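Local coordinates for lectin (Trichosanthes anguina, PDB 4HR6), which binds galactose-type sugars through two beta-trefoil lectin domains and is a nontoxic, three-chain homologue of type II ribosome-inactivating proteins, at residues N121-S126 and N214-F219; M148-T153 and M159-C164; I181-D184 and E188-V191; S196-W201 and V242-I247; D222-I225 and Q231-A234. All blocks are in the same frame, centred on the assembly; numbering follows the deposited sequence.

Contact 1 (N121-S126 and N214-F219); sequences NTYSAS and NQRWVF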
# COMPACT_ATOMS: atom_id res chain seq x y z
N ASN C 121 18.49 19.15 -6.99
CA ASN C 121 17.71 17.92 -6.92
C ASN C 121 18.09 16.95 -8.04
O ASN C 121 17.80 17.20 -9.20
CB ASN C 121 16.20 18.23 -6.97
CG ASN C 121 15.34 16.99 -6.75
OD1 ASN C 121 15.75 16.01 -6.12
ND2 ASN C 121 14.12 17.04 -7.26
N THR C 122 18.73 15.85 -7.66
CA THR C 122 19.07 14.76 -8.58
C THR C 122 18.36 13.46 -8.21
O THR C 122 18.67 12.40 -8.76
CB THR C 122 20.59 14.52 -8.63
OG1 THR C 122 21.09 14.24 -7.31
CG2 THR C 122 21.29 15.75 -9.19
N TYR C 123 17.41 13.53 -7.27
CA TYR C 123 16.61 12.37 -6.89
C TYR C 123 17.47 11.23 -6.36
O TYR C 123 17.29 10.07 -6.72
CB TYR C 123 15.75 11.90 -8.05
CG TYR C 123 14.74 12.94 -8.49
CD1 TYR C 123 13.56 13.13 -7.77
CD2 TYR C 123 14.96 13.71 -9.63
CE1 TYR C 123 12.63 14.07 -8.18
CE2 TYR C 123 14.02 14.66 -10.04
CZ TYR C 123 12.86 14.83 -9.31
OH TYR C 123 11.93 15.76 -9.70
N SER C 124 18.40 11.60 -5.49
CA SER C 124 19.31 10.68 -4.86
C SER C 124 18.72 10.13 -3.59
O SER C 124 17.82 10.74 -3.01
CB SER C 124 20.63 11.41 -4.54
OG SER C 124 21.07 12.11 -5.69
N ALA C 125 19.26 9.00 -3.14
CA ALA C 125 18.89 8.39 -1.87
C ALA C 125 19.20 9.31 -0.70
O ALA C 125 18.56 9.23 0.35
CB ALA C 125 19.58 7.05 -1.69
N SER C 126 20.18 10.19 -0.88
CA SER C 126 20.50 11.22 0.11
C SER C 126 19.45 12.34 0.12
O SER C 126 19.47 13.19 1.02
CB SER C 126 21.89 11.79 -0.17
OG SER C 126 21.95 12.34 -1.49
N ASN C 214 20.64 5.99 -8.22
CA ASN C 214 20.20 4.73 -8.80
C ASN C 214 20.03 3.66 -7.73
O ASN C 214 20.04 2.48 -8.04
CB ASN C 214 21.15 4.30 -9.91
CG ASN C 214 22.60 4.53 -9.54
OD1 ASN C 214 23.06 4.08 -8.48
ND2 ASN C 214 23.32 5.25 -10.40
N GLN C 215 19.88 4.10 -6.48
CA GLN C 215 19.55 3.21 -5.36
C GLN C 215 18.24 3.66 -4.66
O GLN C 215 17.98 3.27 -3.52
CB GLN C 215 20.71 3.20 -4.35
CG GLN C 215 22.04 2.78 -4.96
CD GLN C 215 23.15 2.65 -3.93
OE1 GLN C 215 23.31 3.50 -3.07
NE2 GLN C 215 23.93 1.58 -4.03
N ARG C 216 17.44 4.47 -5.35
CA ARG C 216 16.25 5.08 -4.75
C ARG C 216 15.00 4.70 -5.51
O ARG C 216 14.87 5.00 -6.69
CB ARG C 216 16.35 6.61 -4.71
CG ARG C 216 15.23 7.28 -3.90
CD ARG C 216 15.46 8.76 -3.64
NE ARG C 216 14.21 9.50 -3.45
CZ ARG C 216 14.06 10.82 -3.55
NH1 ARG C 216 15.09 11.62 -3.84
NH2 ARG C 216 12.87 11.37 -3.37
N TRP C 217 14.08 4.06 -4.79
CA TRP C 217 12.89 3.43 -5.37
C TRP C 217 11.62 3.87 -4.68
O TRP C 217 11.62 4.09 -3.48
CB TRP C 217 13.03 1.92 -5.22
CG TRP C 217 14.30 1.43 -5.78
CD1 TRP C 217 15.44 1.08 -5.09
CD2 TRP C 217 14.60 1.27 -7.16
NE1 TRP C 217 16.41 0.69 -5.97
CE2 TRP C 217 15.93 0.81 -7.25
CE3 TRP C 217 13.87 1.47 -8.34
CZ2 TRP C 217 16.54 0.53 -8.46
CZ3 TRP C 217 14.48 1.20 -9.54
CH2 TRP C 217 15.79 0.74 -9.60
N VAL C 218 10.52 3.97 -5.43
CA VAL C 218 9.21 4.21 -4.83
C VAL C 218 8.17 3.17 -5.30
O VAL C 218 8.01 2.91 -6.51
CB VAL C 218 8.72 5.66 -5.09
CG1 VAL C 218 8.67 5.99 -6.57
CG2 VAL C 218 7.37 5.89 -4.44
N PHE C 219 7.49 2.58 -4.32
CA PHE C 219 6.37 1.66 -4.57
C PHE C 219 5.11 2.47 -4.79
O PHE C 219 4.61 3.10 -3.87
CB PHE C 219 6.17 0.72 -3.39
CG PHE C 219 7.21 -0.35 -3.27
CD1 PHE C 219 8.50 -0.04 -2.88
CD2 PHE C 219 6.90 -1.67 -3.53
CE1 PHE C 219 9.46 -1.02 -2.75
CE2 PHE C 219 7.86 -2.67 -3.41
CZ PHE C 219 9.14 -2.34 -3.02

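Contact 2 (M148-T153 and M159-C164); sequences MCLEAT and MWLEEC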
# COMPACT_ATOMS: atom_id res chain seq x y z
N MET C 148 6.67 -15.39 -8.05
CA MET C 148 8.05 -15.65 -7.67
C MET C 148 8.63 -14.48 -6.90
O MET C 148 8.18 -13.35 -7.06
CB MET C 148 8.85 -15.95 -8.92
CG MET C 148 8.47 -17.30 -9.50
SD MET C 148 9.47 -17.73 -10.91
CE MET C 148 10.92 -18.40 -10.09
N CYS C 149 9.63 -14.77 -6.07
CA CYS C 149 10.22 -13.82 -5.11
C CYS C 149 11.62 -13.34 -5.56
O CYS C 149 12.43 -14.15 -6.01
CB CYS C 149 10.38 -14.50 -3.75
SG CYS C 149 8.90 -14.66 -2.72
N LEU C 150 11.89 -12.05 -5.40
CA LEU C 150 13.24 -11.51 -5.60
C LEU C 150 14.21 -12.12 -4.61
O LEU C 150 13.98 -12.10 -3.40
CB LEU C 150 13.31 -10.00 -5.39
CG LEU C 150 13.09 -9.05 -6.56
CD1 LEU C 150 13.46 -7.66 -6.07
CD2 LEU C 150 13.91 -9.40 -7.79
N GLU C 151 15.30 -12.66 -5.14
CA GLU C 151 16.34 -13.25 -4.31
C GLU C 151 17.71 -12.58 -4.53
O GLU C 151 18.09 -12.23 -5.66
CB GLU C 151 16.42 -14.75 -4.56
CG GLU C 151 17.18 -15.49 -3.47
CD GLU C 151 17.11 -16.98 -3.65
OE1 GLU C 151 16.02 -17.55 -3.50
OE2 GLU C 151 18.16 -17.59 -3.96
N ALA C 152 18.43 -12.36 -3.43
CA ALA C 152 19.81 -11.91 -3.47
C ALA C 152 20.67 -13.14 -3.72
O ALA C 152 20.76 -14.02 -2.84
CB ALA C 152 20.21 -11.23 -2.16
N THR C 153 21.28 -13.22 -4.90
CA THR C 153 22.09 -14.38 -5.31
C THR C 153 23.61 -14.11 -5.31
O THR C 153 24.07 -12.96 -5.15
CB THR C 153 21.69 -14.83 -6.72
OG1 THR C 153 21.85 -13.73 -7.63
CG2 THR C 153 20.23 -15.30 -6.73
N MET C 159 20.91 -10.33 -8.21
CA MET C 159 19.51 -10.60 -7.87
C MET C 159 18.62 -10.97 -9.05
O MET C 159 18.77 -10.43 -10.14
CB MET C 159 18.90 -9.43 -7.07
CG MET C 159 18.58 -8.18 -7.88
SD MET C 159 17.42 -7.13 -6.99
CE MET C 159 16.50 -6.45 -8.37
N TRP C 160 17.72 -11.92 -8.82
CA TRP C 160 16.69 -12.30 -9.78
C TRP C 160 15.54 -13.04 -9.08
O TRP C 160 15.54 -13.20 -7.85
CB TRP C 160 17.27 -13.16 -10.92
CG TRP C 160 18.03 -14.37 -10.46
CD1 TRP C 160 17.52 -15.51 -9.90
CD2 TRP C 160 19.45 -14.57 -10.53
NE1 TRP C 160 18.54 -16.40 -9.60
CE2 TRP C 160 19.73 -15.84 -9.99
CE3 TRP C 160 20.51 -13.79 -11.01
CZ2 TRP C 160 21.02 -16.35 -9.91
CZ3 TRP C 160 21.80 -14.29 -10.92
CH2 TRP C 160 22.04 -15.56 -10.37
N LEU C 161 14.59 -13.52 -9.86
CA LEU C 161 13.43 -14.23 -9.34
C LEU C 161 13.65 -15.72 -9.15
O LEU C 161 14.09 -16.44 -10.06
CB LEU C 161 12.22 -13.97 -10.24
CG LEU C 161 11.78 -12.50 -10.20
CD1 LEU C 161 10.79 -12.21 -11.32
CD2 LEU C 161 11.19 -12.18 -8.84
N GLU C 162 13.36 -16.18 -7.94
CA GLU C 162 13.37 -17.58 -7.59
C GLU C 162 12.00 -17.90 -7.00
O GLU C 162 11.20 -17.01 -6.75
CB GLU C 162 14.48 -17.84 -6.57
CG GLU C 162 15.89 -17.72 -7.17
CD GLU C 162 16.22 -18.85 -8.14
OE1 GLU C 162 16.91 -18.59 -9.15
OE2 GLU C 162 15.78 -20.00 -7.90
N GLU C 163 11.74 -19.19 -6.81
CA GLU C 163 10.53 -19.64 -6.16
C GLU C 163 10.59 -19.19 -4.71
O GLU C 163 11.61 -19.37 -4.04
CB GLU C 163 10.41 -21.17 -6.22
CG GLU C 163 8.98 -21.69 -6.25
CD GLU C 163 8.32 -21.54 -7.61
OE1 GLU C 163 7.17 -21.04 -7.67
OE2 GLU C 163 8.94 -21.90 -8.63
N CYS C 164 9.49 -18.63 -4.22
CA CYS C 164 9.41 -18.18 -2.84
C CYS C 164 9.54 -19.33 -1.87
O CYS C 164 8.95 -20.38 -2.09
CB CYS C 164 8.07 -17.48 -2.57
SG CYS C 164 7.80 -16.07 -3.64

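Contact 3 (I181-D184 and E188-V191); sequences IRVD and ELCV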
# COMPACT_ATOMS: atom_id res chain seq x y z
N ILE C 181 16.31 0.00 -1.08
CA ILE C 181 15.94 -1.38 -0.82
C ILE C 181 17.21 -2.14 -0.50
O ILE C 181 18.09 -2.25 -1.33
CB ILE C 181 15.25 -2.01 -2.04
CG1 ILE C 181 14.04 -1.16 -2.43
CG2 ILE C 181 14.84 -3.44 -1.69
CD1 ILE C 181 13.36 -1.58 -3.72
N ARG C 182 17.29 -2.66 0.72
CA ARG C 182 18.52 -3.24 1.23
C ARG C 182 18.41 -4.71 1.54
O ARG C 182 17.34 -5.21 1.91
CB ARG C 182 18.95 -2.49 2.48
CG ARG C 182 19.11 -1.01 2.23
CD ARG C 182 19.91 -0.33 3.31
NE ARG C 182 19.98 1.11 3.02
CZ ARG C 182 20.84 1.95 3.58
NH1 ARG C 182 21.71 1.51 4.48
NH2 ARG C 182 20.81 3.23 3.25
N VAL C 183 19.55 -5.40 1.43
CA VAL C 183 19.65 -6.81 1.74
C VAL C 183 19.49 -6.91 3.25
O VAL C 183 20.16 -6.19 4.00
CB VAL C 183 21.00 -7.41 1.25
CG1 VAL C 183 21.12 -8.87 1.64
CG2 VAL C 183 21.10 -7.27 -0.26
N ASP C 184 18.59 -7.77 3.70
CA ASP C 184 18.18 -7.76 5.09
C ASP C 184 19.34 -8.15 5.98
O ASP C 184 19.58 -7.51 7.00
CB ASP C 184 16.98 -8.69 5.29
CG ASP C 184 16.43 -8.66 6.70
OD1 ASP C 184 16.64 -7.66 7.41
OD2 ASP C 184 15.77 -9.63 7.08
N GLU C 188 24.53 -2.66 4.37
CA GLU C 188 25.45 -1.83 3.59
C GLU C 188 25.21 -2.01 2.09
O GLU C 188 25.75 -1.24 1.27
CB GLU C 188 26.91 -2.17 3.94
CG GLU C 188 27.29 -1.84 5.38
CD GLU C 188 28.63 -2.43 5.83
OE1 GLU C 188 29.12 -3.41 5.20
OE2 GLU C 188 29.18 -1.92 6.82
N LEU C 189 24.37 -2.99 1.76
CA LEU C 189 24.08 -3.40 0.37
C LEU C 189 22.71 -2.94 -0.16
O LEU C 189 21.68 -3.22 0.44
CB LEU C 189 24.17 -4.92 0.29
CG LEU C 189 25.52 -5.55 0.63
CD1 LEU C 189 25.43 -7.07 0.57
CD2 LEU C 189 26.59 -5.05 -0.33
N CYS C 190 22.71 -2.28 -1.31
CA CYS C 190 21.53 -1.65 -1.85
C CYS C 190 21.20 -2.19 -3.23
O CYS C 190 22.10 -2.46 -4.02
CB CYS C 190 21.76 -0.15 -1.99
SG CYS C 190 21.38 0.84 -0.53
N VAL C 191 19.91 -2.34 -3.52
CA VAL C 191 19.45 -2.64 -4.86
C VAL C 191 19.78 -1.43 -5.72
O VAL C 191 19.42 -0.31 -5.37
CB VAL C 191 17.93 -2.93 -4.89
CG1 VAL C 191 17.41 -2.98 -6.31
CG2 VAL C 191 17.63 -4.22 -4.15

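Contact 4 (S196-W201 and V242-I247); sequences STYDNW and VDLKKI. With AMG (methyl alpha-D-galactopyranoside), chain E.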
# COMPACT_ATOMS: atom_id res chain seq x y z
N SER C 196 25.74 -1.21 -17.02
CA SER C 196 25.61 -2.43 -17.81
C SER C 196 24.16 -2.67 -18.25
O SER C 196 23.23 -2.50 -17.44
CB SER C 196 26.12 -3.63 -17.00
OG SER C 196 25.57 -4.86 -17.45
N THR C 197 23.97 -3.07 -19.50
CA THR C 197 22.63 -3.18 -20.09
C THR C 197 22.23 -4.59 -20.55
O THR C 197 23.03 -5.53 -20.58
CB THR C 197 22.44 -2.22 -21.30
OG1 THR C 197 23.18 -2.71 -22.43
CG2 THR C 197 22.88 -0.80 -20.96
N TYR C 198 20.94 -4.71 -20.89
CA TYR C 198 20.36 -5.88 -21.54
C TYR C 198 19.24 -5.34 -22.42
O TYR C 198 18.41 -4.55 -21.96
CB TYR C 198 19.82 -6.87 -20.50
CG TYR C 198 19.39 -8.20 -21.08
CD1 TYR C 198 20.25 -9.29 -21.07
CD2 TYR C 198 18.13 -8.36 -21.65
CE1 TYR C 198 19.87 -10.52 -21.60
CE2 TYR C 198 17.74 -9.58 -22.18
CZ TYR C 198 18.61 -10.65 -22.15
OH TYR C 198 18.22 -11.86 -22.68
N ASP C 199 19.23 -5.72 -23.69
CA ASP C 199 18.30 -5.15 -24.68
C ASP C 199 18.26 -3.62 -24.63
O ASP C 199 17.21 -3.02 -24.87
CB ASP C 199 16.88 -5.73 -24.52
CG ASP C 199 16.81 -7.25 -24.73
OD1 ASP C 199 17.66 -7.81 -25.47
OD2 ASP C 199 15.90 -7.89 -24.17
N ASN C 200 19.40 -3.00 -24.33
CA ASN C 200 19.55 -1.53 -24.25
C ASN C 200 18.82 -0.88 -23.07
O ASN C 200 18.29 0.23 -23.17
CB ASN C 200 19.16 -0.86 -25.58
CG ASN C 200 20.37 -0.56 -26.46
OD1 ASN C 200 20.48 0.54 -27.02
ND2 ASN C 200 21.27 -1.53 -26.59
N TRP C 201 18.81 -1.58 -21.93
CA TRP C 201 18.20 -1.09 -20.69
C TRP C 201 19.08 -1.50 -19.51
O TRP C 201 19.69 -2.57 -19.51
CB TRP C 201 16.81 -1.69 -20.51
CG TRP C 201 15.79 -1.35 -21.57
CD1 TRP C 201 15.32 -2.17 -22.55
CD2 TRP C 201 15.07 -0.11 -21.71
NE1 TRP C 201 14.38 -1.52 -23.32
CE2 TRP C 201 14.21 -0.25 -22.82
CE3 TRP C 201 15.08 1.10 -21.02
CZ2 TRP C 201 13.36 0.77 -23.24
CZ3 TRP C 201 14.24 2.13 -21.45
CH2 TRP C 201 13.39 1.95 -22.55
N VAL C 242 11.26 -15.21 -16.60
CA VAL C 242 11.96 -15.51 -15.35
C VAL C 242 13.34 -16.16 -15.56
O VAL C 242 14.30 -15.86 -14.83
CB VAL C 242 11.09 -16.40 -14.43
CG1 VAL C 242 10.41 -17.53 -15.20
CG2 VAL C 242 11.92 -16.97 -13.28
N ASP C 243 13.45 -17.04 -16.56
CA ASP C 243 14.64 -17.87 -16.72
C ASP C 243 15.86 -17.07 -17.19
O ASP C 243 16.98 -17.48 -16.95
CB ASP C 243 14.37 -19.05 -17.66
CG ASP C 243 13.30 -19.99 -17.11
OD1 ASP C 243 13.46 -20.50 -15.97
OD2 ASP C 243 12.29 -20.22 -17.81
N LEU C 244 15.64 -15.92 -17.83
CA LEU C 244 16.74 -15.03 -18.22
C LEU C 244 17.59 -14.51 -17.06
O LEU C 244 18.69 -14.01 -17.28
CB LEU C 244 16.22 -13.82 -19.03
CG LEU C 244 15.83 -14.11 -20.48
CD1 LEU C 244 15.20 -12.89 -21.14
CD2 LEU C 244 17.04 -14.59 -21.29
N LYS C 245 17.07 -14.61 -15.83
CA LYS C 245 17.77 -14.13 -14.64
C LYS C 245 18.13 -12.63 -14.67
O LYS C 245 19.05 -12.21 -13.97
CB LYS C 245 19.02 -14.98 -14.39
CG LYS C 245 18.82 -16.10 -13.38
CD LYS C 245 17.95 -17.21 -13.92
CE LYS C 245 17.84 -18.35 -12.91
NZ LYS C 245 19.17 -18.94 -12.58
N LYS C 246 17.40 -11.83 -15.46
CA LYS C 246 17.68 -10.39 -15.61
C LYS C 246 16.50 -9.48 -15.22
O LYS C 246 15.44 -9.47 -15.87
CB LYS C 246 18.15 -10.06 -17.04
CG LYS C 246 19.66 -9.94 -17.22
CD LYS C 246 20.32 -11.29 -17.47
CE LYS C 246 21.81 -11.17 -17.79
NZ LYS C 246 22.69 -11.41 -16.61
N ILE C 247 16.72 -8.69 -14.17
CA ILE C 247 15.83 -7.58 -13.81
C ILE C 247 16.42 -6.30 -14.37
O ILE C 247 17.58 -5.97 -14.08
CB ILE C 247 15.68 -7.44 -12.28
CG1 ILE C 247 15.30 -8.78 -11.64
CG2 ILE C 247 14.65 -6.35 -11.94
CD1 ILE C 247 14.08 -9.43 -12.27
C1 AMG E . 9.52 -6.57 -23.97
C2 AMG E . 8.76 -6.38 -22.66
C3 AMG E . 9.35 -5.23 -21.84
C4 AMG E . 10.85 -5.45 -21.65
C5 AMG E . 11.53 -5.74 -22.99
C6 AMG E . 13.01 -6.10 -22.84
C7 AMG E . 9.27 -5.72 -26.19
O1 AMG E . 9.40 -5.40 -24.80
O2 AMG E . 7.38 -6.13 -22.97
O3 AMG E . 8.72 -5.12 -20.55
O4 AMG E . 11.04 -6.53 -20.72
O5 AMG E . 10.89 -6.82 -23.67
O6 AMG E . 13.66 -5.87 -24.10

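Contact 5 (D222-I225 and Q231-A234); sequences DGSI and QRLA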
# COMPACT_ATOMS: atom_id res chain seq x y z
N ASP C 222 0.27 1.85 -8.95
CA ASP C 222 0.11 1.04 -10.17
C ASP C 222 0.79 -0.32 -10.03
O ASP C 222 0.87 -1.06 -10.99
CB ASP C 222 0.68 1.77 -11.39
CG ASP C 222 2.15 2.11 -11.26
OD1 ASP C 222 2.78 1.80 -10.21
OD2 ASP C 222 2.67 2.72 -12.20
N GLY C 223 1.30 -0.63 -8.85
CA GLY C 223 2.02 -1.88 -8.63
C GLY C 223 3.49 -1.85 -9.05
O GLY C 223 4.19 -2.83 -8.85
N SER C 224 3.97 -0.73 -9.60
CA SER C 224 5.37 -0.63 -10.02
C SER C 224 6.34 -0.40 -8.86
O SER C 224 5.94 0.01 -7.75
CB SER C 224 5.56 0.46 -11.08
OG SER C 224 5.40 1.77 -10.55
N ILE C 225 7.60 -0.74 -9.09
CA ILE C 225 8.70 -0.27 -8.26
C ILE C 225 9.45 0.66 -9.17
O ILE C 225 10.12 0.21 -10.11
CB ILE C 225 9.59 -1.42 -7.79
CG1 ILE C 225 8.77 -2.40 -6.95
CG2 ILE C 225 10.78 -0.88 -7.00
CD1 ILE C 225 9.56 -3.56 -6.38
N GLN C 231 10.47 11.78 -15.45
CA GLN C 231 11.05 10.84 -16.41
C GLN C 231 11.23 9.48 -15.72
O GLN C 231 12.35 9.04 -15.46
CB GLN C 231 12.39 11.37 -16.93
N ARG C 232 10.10 8.82 -15.46
CA ARG C 232 10.04 7.68 -14.54
C ARG C 232 10.33 6.35 -15.25
O ARG C 232 9.86 6.12 -16.35
CB ARG C 232 8.63 7.63 -13.91
CG ARG C 232 8.36 6.44 -13.00
CD ARG C 232 6.99 6.55 -12.36
NE ARG C 232 5.88 6.32 -13.30
CZ ARG C 232 5.15 5.20 -13.40
NH1 ARG C 232 5.39 4.14 -12.63
NH2 ARG C 232 4.17 5.14 -14.30
N LEU C 233 11.09 5.48 -14.58
CA LEU C 233 11.32 4.11 -15.06
C LEU C 233 10.95 3.09 -13.98
O LEU C 233 11.08 3.36 -12.78
CB LEU C 233 12.79 3.90 -15.45
CG LEU C 233 13.45 4.90 -16.43
CD1 LEU C 233 14.96 4.66 -16.47
CD2 LEU C 233 12.84 4.80 -17.82
N ALA C 234 10.55 1.89 -14.42
CA ALA C 234 10.07 0.82 -13.55
C ALA C 234 10.93 -0.43 -13.62
O ALA C 234 11.43 -0.81 -14.67
CB ALA C 234 8.66 0.45 -13.95

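Contact 1 (N121-S126 and N214-F219)
The guanidinium of R216 lies against the backbone of Y123 and S124. At its edge, near its plane, sits the carbonyl oxygen of S124. R216 NH1 donates to S124 O at 3.0 Å with a bent N-H...O angle of 143°. The donor stands above the carbonyl plane, and the oxygen is tilted from the guanidinium plane. R216 NH1 also comes obliquely to Y123 CA, at 3.5 Å. The Y123 ring carries N121 ND2 over one face, 3.3 Å above the plane and offset toward the rim. That asparagine belongs to an Asx turn: Y123 N donates to N121 OD1 at 3.2 Å, from well above the amide plane.

The segments come from the two ricin-type beta-trefoil lectin domains of the chain. Residues 121-126 follow strand 117-120 of the first, and 214-219 lead into strand 218-219 of the second. The contact is thus part of the buried seam between the domains, close to the centre of the chain. R216 CG is anti to the backbone N (chi1 -171°), and the chain runs out extended to NE. This carries R216 CD past A125 N at 3.8 Å. The methyl of A125 meets R216 nearer its root, with CB to CB at 4.4 Å. The other terminal nitrogen, R216 NH2, is held by G92 O and T94 OG1 of the first domain.

Contact 2 (M148-T153 and M159-C164)
C149 and C164 are joined by a disulfide, SG to SG 2.0 Å. Next to it runs a set of backbone bonds. C149 pairs with E162 and E151 with W160, both as hydrogen-bonded antiparallel pairs. C149 N donates to E162 O at 2.8 Å, and E151 N to W160 O at 2.8 Å. The M148 chain bends at its end, and its CE packs on the backbone of E162 and E163.

Over the indole of W160 lies the T153 side chain, crossing it at about a right angle. T153 CG2 makes a CH-pi contact, 3.7 Å from the centroid of the five-membered ring. T153 OG1 rests over the benzo part of the same face, 3.3 Å from W160 CH2. With chi1 at 54°, W160 CG sits between the backbone N and carbonyl carbon, which brings one face of the ring under T153. W160 NE1 then donates to E162 OE1 at 2.8 Å, onto the anti lone pair and near the ring plane, which limits the rotation of the indole.

The two strands form a beta hairpin of the second ricin-type beta-trefoil domain. On the face of L150, L161 and M159, the contact is apolar. L150 CD2 is 4.0 Å from both M159 CE and L161 CD2. I247 and I204 pack on this side too.

On the other face, E151 passes the stem of E162, with E151 OE1 3.4 Å from E162 CB. E151 OE1 takes a salt bridge from K168 and a hydrogen bond from Q171; the lysine probably balances the charge of E151 and eases its closeness to E162. Farther out, K245 makes a cation-pi contact with W160, and Y129 of another lectin chain packs on the disulfide.

Contact 3 (I181-D184 and E188-V191)
V191 CG2 and I181 CG2 meet at 3.8 Å because of how the two beta-branched side chains are turned. V191 CG2 is anti to its carbonyl carbon (chi1 170°, measured to CG1). I181 CG2 instead lies anti to the backbone N. The two methyls therefore face each other at an oblique crossing. At the other end, V183 CG2 touches L189 CB at 3.9 Å.

Between these apolar pairs the backbones join as antiparallel strands. R182 and C190 form a non-hydrogen-bonded pair. The flanking bonds are V191 N to I181 O, 2.8 Å and nearly straight at 173°, and V183 N to L189 O, longer at 3.2 Å. The strands, 181-183 and 189-191, are successive in the second beta-trefoil domain. W173 packs on I181, V183 and V191, and I204 and I206 cover the valines and L189.

The opposite face holds R182 and C190. R182 NE passes C190 SG obliquely at 3.8 Å, and that sulfur is bonded to C209. The arginine's polar end binds T180 OG1, R187 O and D178, with Y176 in a cation-pi contact. The strand pair thus divides its chemistry: aliphatic groups toward the domain interior, and beside the disulfide a buried arginine whose charge is probably balanced, at least in part, by D178.

Contact 4 (S196-W201 and V242-I247)
D199 OD2 accepts a hydrogen bond of 3.0 Å from O6 of methyl alpha-D-galactopyranoside, and D199 directly follows Y198, which packs on L244 and K246. This is the sugar site of the second ricin-type beta-trefoil domain. Residues 198-201 form a type I' beta turn between strands 196-198 and 201-208. Its backbone is closed by Y198 N to W201 O at 2.8 Å and W201 N to Y198 O. D199 CG lies beside its own backbone N (chi1 -62°), which swings the carboxylate toward the sugar. The same galactoside is also gripped by D236, N257, H253 and the backbone N of R239. W201 approaches O6 obliquely and its ring meets H250.

Across the contact there is no hydrogen bond. The side chains meet by van der Waals packing at the surface, the tyrosine hydroxyl against leucine methyls. Y198 holds its ring trans to the main-chain nitrogen (chi1 -171°), which extends it from the turn toward 242-247. There L244 ends a short 3-10 segment, and K246 leads to strand 247-250. Both side chains cross the tyrosine at about a right angle. K246 brings its aliphatic part obliquely to the ring, with K246 CG 3.9 Å from Y198 CD1. V203 and I248 pack on the tyrosine from within the sheet. L244 comes to the far end of the ring: its CD1 is 4.2 Å from Y198 CZ, and its CD2 is 3.3 Å from Y198 OH.

Contact 5 (D222-I225 and Q231-A234)
One salt bridge, between D222 and R232, carries the polar side of this contact. It joins the turn that leads into the short strand 225-226 to the loop that leads into strand 234-237, all within the second ricin-type beta-trefoil domain. R232 NH1 meets D222 OD2 at 3.1 Å, on the syn lone pair. The bond is bent, at 136°, and the carboxylate and guanidinium planes stand 41° apart. The arginine chain is extended as far as CD and then bends at chi3 (72°), which turns the guanidinium toward D222. S226 OG also takes a hydrogen bond from R232 NH1.

Hydrogen bonds within 222-225 hold the carboxylate in place. D222 OD1 accepts from S224 N at 2.9 Å, which makes an Asx turn, and from S224 OG at 2.6 Å. Two donors on one oxygen restrict the rotation of the aspartate and leave OD2 directed at R232.

Apolar and weak contacts follow toward strand 234-237. L220 and P252 touch the R232 side chain. S224 CB is 4.2 Å from A234 CB. The I225 side chain starts away from 231-234 and packs on W217 and W260, while its carbonyl oxygen receives a CA-H...O contact from A234 CA at 3.5 Å.

Overall arrangement
Contacts 1 and 3 are buried, contacts 2 and 5 partly so, and contact 4 lies at the surface. Contact 1 alone joins the two lectin domains; the others are within the second. Contacts 2 and 3 are antiparallel strand pairs with backbone bonds; contact 2 holds a whole disulfide and contact 3 one half of another. Contacts 1 and 5 join loop segments through an arginine, onto a carbonyl in one and a carboxylate in the other. Contact 4 has no polar bond between its segments but adjoins the sugar. W217 and F219 of contact 1 touch I225 of contact 5, and W217 also meets I181 and V191 of contact 3. K245 and V242 link contact 4 to contact 2.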